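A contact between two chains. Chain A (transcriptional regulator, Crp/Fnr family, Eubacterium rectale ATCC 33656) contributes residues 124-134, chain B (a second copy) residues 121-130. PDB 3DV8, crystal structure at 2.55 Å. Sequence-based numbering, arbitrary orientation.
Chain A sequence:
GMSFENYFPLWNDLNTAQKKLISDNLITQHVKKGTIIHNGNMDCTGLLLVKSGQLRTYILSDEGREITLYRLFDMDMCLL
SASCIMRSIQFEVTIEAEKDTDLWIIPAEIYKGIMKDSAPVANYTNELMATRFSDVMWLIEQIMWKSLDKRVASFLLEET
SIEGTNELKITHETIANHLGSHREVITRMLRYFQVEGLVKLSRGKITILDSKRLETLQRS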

# COMPACT_ATOMS: atom_id res chain seq x y z
N TYR A 124 -11.26 15.33 -0.47
CA TYR A 124 -9.95 15.72 0.05
C TYR A 124 -9.30 14.54 0.83
O TYR A 124 -8.10 14.30 0.69
CB TYR A 124 -10.05 16.98 0.92
CG TYR A 124 -8.69 17.42 1.39
CD1 TYR A 124 -7.83 18.14 0.53
CD2 TYR A 124 -8.22 17.08 2.67
CE1 TYR A 124 -6.55 18.52 0.95
CE2 TYR A 124 -6.95 17.45 3.09
CZ TYR A 124 -6.12 18.18 2.22
OH TYR A 124 -4.87 18.55 2.65
N THR A 125 -10.11 13.82 1.61
CA THR A 125 -9.62 12.65 2.36
C THR A 125 -9.17 11.53 1.40
O THR A 125 -8.21 10.82 1.73
CB THR A 125 -10.66 12.16 3.38
OG1 THR A 125 -11.08 13.25 4.20
CG2 THR A 125 -10.08 11.08 4.28
N ASN A 126 -9.84 11.38 0.25
CA ASN A 126 -9.42 10.44 -0.82
C ASN A 126 -8.04 10.76 -1.32
O ASN A 126 -7.18 9.88 -1.41
CB ASN A 126 -10.36 10.47 -2.05
CG ASN A 126 -11.62 9.67 -1.85
OD1 ASN A 126 -11.57 8.45 -1.81
ND2 ASN A 126 -12.76 10.35 -1.76
N GLU A 127 -7.83 12.04 -1.65
CA GLU A 127 -6.54 12.55 -2.13
C GLU A 127 -5.43 12.37 -1.07
O GLU A 127 -4.29 12.09 -1.42
CB GLU A 127 -6.62 14.02 -2.60
CG GLU A 127 -7.61 14.30 -3.77
CD GLU A 127 -7.42 13.44 -5.05
OE1 GLU A 127 -6.28 12.98 -5.32
OE2 GLU A 127 -8.42 13.24 -5.80
N LEU A 128 -5.80 12.48 0.20
CA LEU A 128 -4.88 12.27 1.31
C LEU A 128 -4.52 10.77 1.39
O LEU A 128 -3.34 10.44 1.49
CB LEU A 128 -5.49 12.79 2.62
CG LEU A 128 -4.57 13.06 3.80
CD1 LEU A 128 -3.49 14.09 3.44
CD2 LEU A 128 -5.42 13.55 4.97
N MSE A 129 -5.53 9.90 1.31
CA MSE A 129 -5.31 8.43 1.25
C MSE A 129 -4.48 7.99 0.04
O MSE A 129 -3.58 7.17 0.19
CB MSE A 129 -6.61 7.59 1.21
CG MSE A 129 -6.90 6.79 2.46
SE MSE A 129 -8.11 5.34 2.02
CE MSE A 129 -9.50 6.34 1.32
N ALA A 130 -4.83 8.50 -1.14
CA ALA A 130 -4.12 8.21 -2.39
C ALA A 130 -2.62 8.54 -2.30
O ALA A 130 -1.79 7.76 -2.76
CB ALA A 130 -4.77 8.94 -3.57
N THR A 131 -2.29 9.68 -1.67
CA THR A 131 -0.90 10.10 -1.43
C THR A 131 -0.14 9.07 -0.58
O THR A 131 0.97 8.66 -0.94
CB THR A 131 -0.83 11.47 -0.68
OG1 THR A 131 -1.57 12.44 -1.41
CG2 THR A 131 0.61 11.95 -0.53
N ARG A 132 -0.77 8.64 0.52
CA ARG A 132 -0.18 7.66 1.45
C ARG A 132 -0.14 6.26 0.78
O ARG A 132 0.83 5.52 0.97
CB ARG A 132 -0.93 7.64 2.79
CG ARG A 132 -1.06 9.04 3.49
CD ARG A 132 0.22 9.61 4.09
NE ARG A 132 0.10 11.06 4.35
CZ ARG A 132 0.63 12.05 3.61
NH1 ARG A 132 1.39 11.82 2.53
NH2 ARG A 132 0.43 13.32 3.95
N PHE A 133 -1.18 5.93 0.00
CA PHE A 133 -1.24 4.68 -0.79
C PHE A 133 -0.05 4.72 -1.76
O PHE A 133 0.70 3.74 -1.85
CB PHE A 133 -2.55 4.59 -1.61
CG PHE A 133 -2.97 3.18 -2.03
CD1 PHE A 133 -2.06 2.12 -2.24
CD2 PHE A 133 -4.32 2.95 -2.32
CE1 PHE A 133 -2.50 0.87 -2.65
CE2 PHE A 133 -4.77 1.71 -2.75
CZ PHE A 133 -3.86 0.66 -2.92
N SER A 134 0.13 5.84 -2.46
CA SER A 134 1.25 6.03 -3.39
C SER A 134 2.61 5.91 -2.67
O SER A 134 3.51 5.26 -3.21
CB SER A 134 1.17 7.36 -4.15
OG SER A 134 -0.04 7.48 -4.87
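Chain B 121-130: VANYTNELMA

Residues 121-130 of chain B form a continuous stretch of α-helix that packs alongside the helix of chain A with the same N-to-C direction. The two axes are nearly parallel, crossing at 16° and approaching to 9.5 Å. The helices run in the same direction and like residues meet: the CA atoms of N126(A) and N126(B) lie 5.6 Å apart, and those of M129(A) and M129(B) 7.8 Å apart. The side-chain torsions of residues common to the two stretches are the same in both chains, and the N126(A)–M129(B) and M129(A)–A130(B) contacts recur with the chains exchanged.

N126(A) and N126(B) both adopt chi1 -80° (m) and chi2 -71°. In each, the CA-to-CB bond points sideways, but this conformation brings the amide nearer the partner helix. The side chain of N126(A) thereby fits as a knob into a hole formed by A122(B), T125(B), N126(B) and M129(B). Its ND2 donates a nearly linear hydrogen bond to the backbone O of A122(B), at 3.2 Å and 177°. That carbonyl also accepts the helical bond from N126(B) N, at 3.2 Å, so the asparagine of chain A reaches a backbone oxygen already engaged within chain B. The two amides are close without bonding to each other: N126(A) OD1 and N126(B) OD1, both acceptors, are 3.0 Å apart, and N126(A) ND2 and N126(B) ND2, both donors, 3.1 Å.

One turn on, M129(A) and M129(B), modelled as selenomethionine, each point toward the partner helix. In both, chi1 of -110° lies between wells, while chi2 is t (-158°) and chi3 is m (-57°). The last torsion places the methyl group back near the asparagines: M129(B) CE is 3.1 Å from N126(A) OD1, and M129(A) CE is equally close to N126(B) OD1. The two methyls also meet, with M129(A) CE 3.4 Å from M129(B) CE. Each selenium rests against the small side chain of an alanine, M129(A) SE lying 4.0 Å from A130(B) CB and M129(B) SE the same distance from A130(A) CB.

F133(A), with chi1 t (-158°) and chi2 -28°, extends the apolar contact toward the C-terminal end. Its CD2 lies 4.4 Å from M129(B) CG, and its CE2 approaches M129(B) O to 3.9 Å. Y124(A), Y124(B), E127(A) and E127(B) point away and make no contact between these helices. T125(B), with chi1 m (-52°), turns its OG1 back to its own helix, donating a 2.9 Å hydrogen bond to V121(B) O, while its CG2 lies 4.2 Å from N126(A) OD1.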

# COMPACT_ATOMS: atom_id res chain seq x y z
N VAL B 121 -21.14 8.93 -2.50
CA VAL B 121 -20.30 8.33 -3.56
C VAL B 121 -18.81 8.60 -3.27
O VAL B 121 -17.96 7.73 -3.53
CB VAL B 121 -20.71 8.81 -5.00
CG1 VAL B 121 -19.75 8.30 -6.07
CG2 VAL B 121 -22.13 8.36 -5.33
N ALA B 122 -18.50 9.80 -2.76
CA ALA B 122 -17.12 10.17 -2.37
C ALA B 122 -16.61 9.27 -1.24
O ALA B 122 -15.51 8.73 -1.33
CB ALA B 122 -17.06 11.60 -1.94
N ASN B 123 -17.42 9.12 -0.18
CA ASN B 123 -17.10 8.24 0.96
C ASN B 123 -17.07 6.77 0.56
O ASN B 123 -16.28 6.01 1.11
CB ASN B 123 -18.08 8.44 2.14
CG ASN B 123 -17.82 9.73 2.91
OD1 ASN B 123 -17.44 10.75 2.34
ND2 ASN B 123 -18.05 9.69 4.22
N TYR B 124 -17.93 6.36 -0.37
CA TYR B 124 -17.91 4.98 -0.86
C TYR B 124 -16.56 4.68 -1.57
O TYR B 124 -15.99 3.60 -1.39
CB TYR B 124 -19.11 4.69 -1.76
CG TYR B 124 -19.12 3.24 -2.19
CD1 TYR B 124 -19.59 2.24 -1.32
CD2 TYR B 124 -18.61 2.86 -3.45
CE1 TYR B 124 -19.58 0.89 -1.70
CE2 TYR B 124 -18.59 1.53 -3.83
CZ TYR B 124 -19.08 0.55 -2.95
OH TYR B 124 -19.05 -0.77 -3.34
N THR B 125 -16.07 5.63 -2.37
CA THR B 125 -14.79 5.49 -3.06
C THR B 125 -13.62 5.40 -2.06
O THR B 125 -12.65 4.68 -2.33
CB THR B 125 -14.58 6.60 -4.11
OG1 THR B 125 -15.72 6.66 -4.97
CG2 THR B 125 -13.35 6.33 -4.95
N ASN B 126 -13.71 6.12 -0.93
CA ASN B 126 -12.73 6.03 0.18
C ASN B 126 -12.66 4.62 0.72
O ASN B 126 -11.58 4.06 0.87
CB ASN B 126 -13.08 6.95 1.37
CG ASN B 126 -12.67 8.38 1.15
OD1 ASN B 126 -11.48 8.69 1.15
ND2 ASN B 126 -13.64 9.27 1.00
N GLU B 127 -13.84 4.06 1.02
CA GLU B 127 -13.97 2.69 1.53
C GLU B 127 -13.44 1.66 0.53
O GLU B 127 -12.85 0.65 0.93
CB GLU B 127 -15.42 2.36 1.96
CG GLU B 127 -16.01 3.26 3.09
CD GLU B 127 -15.18 3.36 4.39
OE1 GLU B 127 -14.43 2.41 4.72
OE2 GLU B 127 -15.31 4.39 5.11
N LEU B 128 -13.60 1.94 -0.76
CA LEU B 128 -13.10 1.09 -1.83
C LEU B 128 -11.56 1.17 -1.85
O LEU B 128 -10.89 0.14 -1.90
CB LEU B 128 -13.73 1.49 -3.17
CG LEU B 128 -13.68 0.50 -4.33
CD1 LEU B 128 -14.36 -0.83 -3.96
CD2 LEU B 128 -14.34 1.14 -5.54
N MSE B 129 -11.01 2.40 -1.79
CA MSE B 129 -9.54 2.61 -1.67
C MSE B 129 -8.93 1.98 -0.43
O MSE B 129 -7.89 1.35 -0.52
CB MSE B 129 -9.12 4.09 -1.67
CG MSE B 129 -8.39 4.57 -2.90
SE MSE B 129 -7.37 6.16 -2.46
CE MSE B 129 -8.75 7.22 -1.85
N ALA B 130 -9.57 2.20 0.73
CA ALA B 130 -9.13 1.63 2.01
C ALA B 130 -9.02 0.10 1.96
O ALA B 130 -8.05 -0.45 2.47
CB ALA B 130 -10.06 2.08 3.14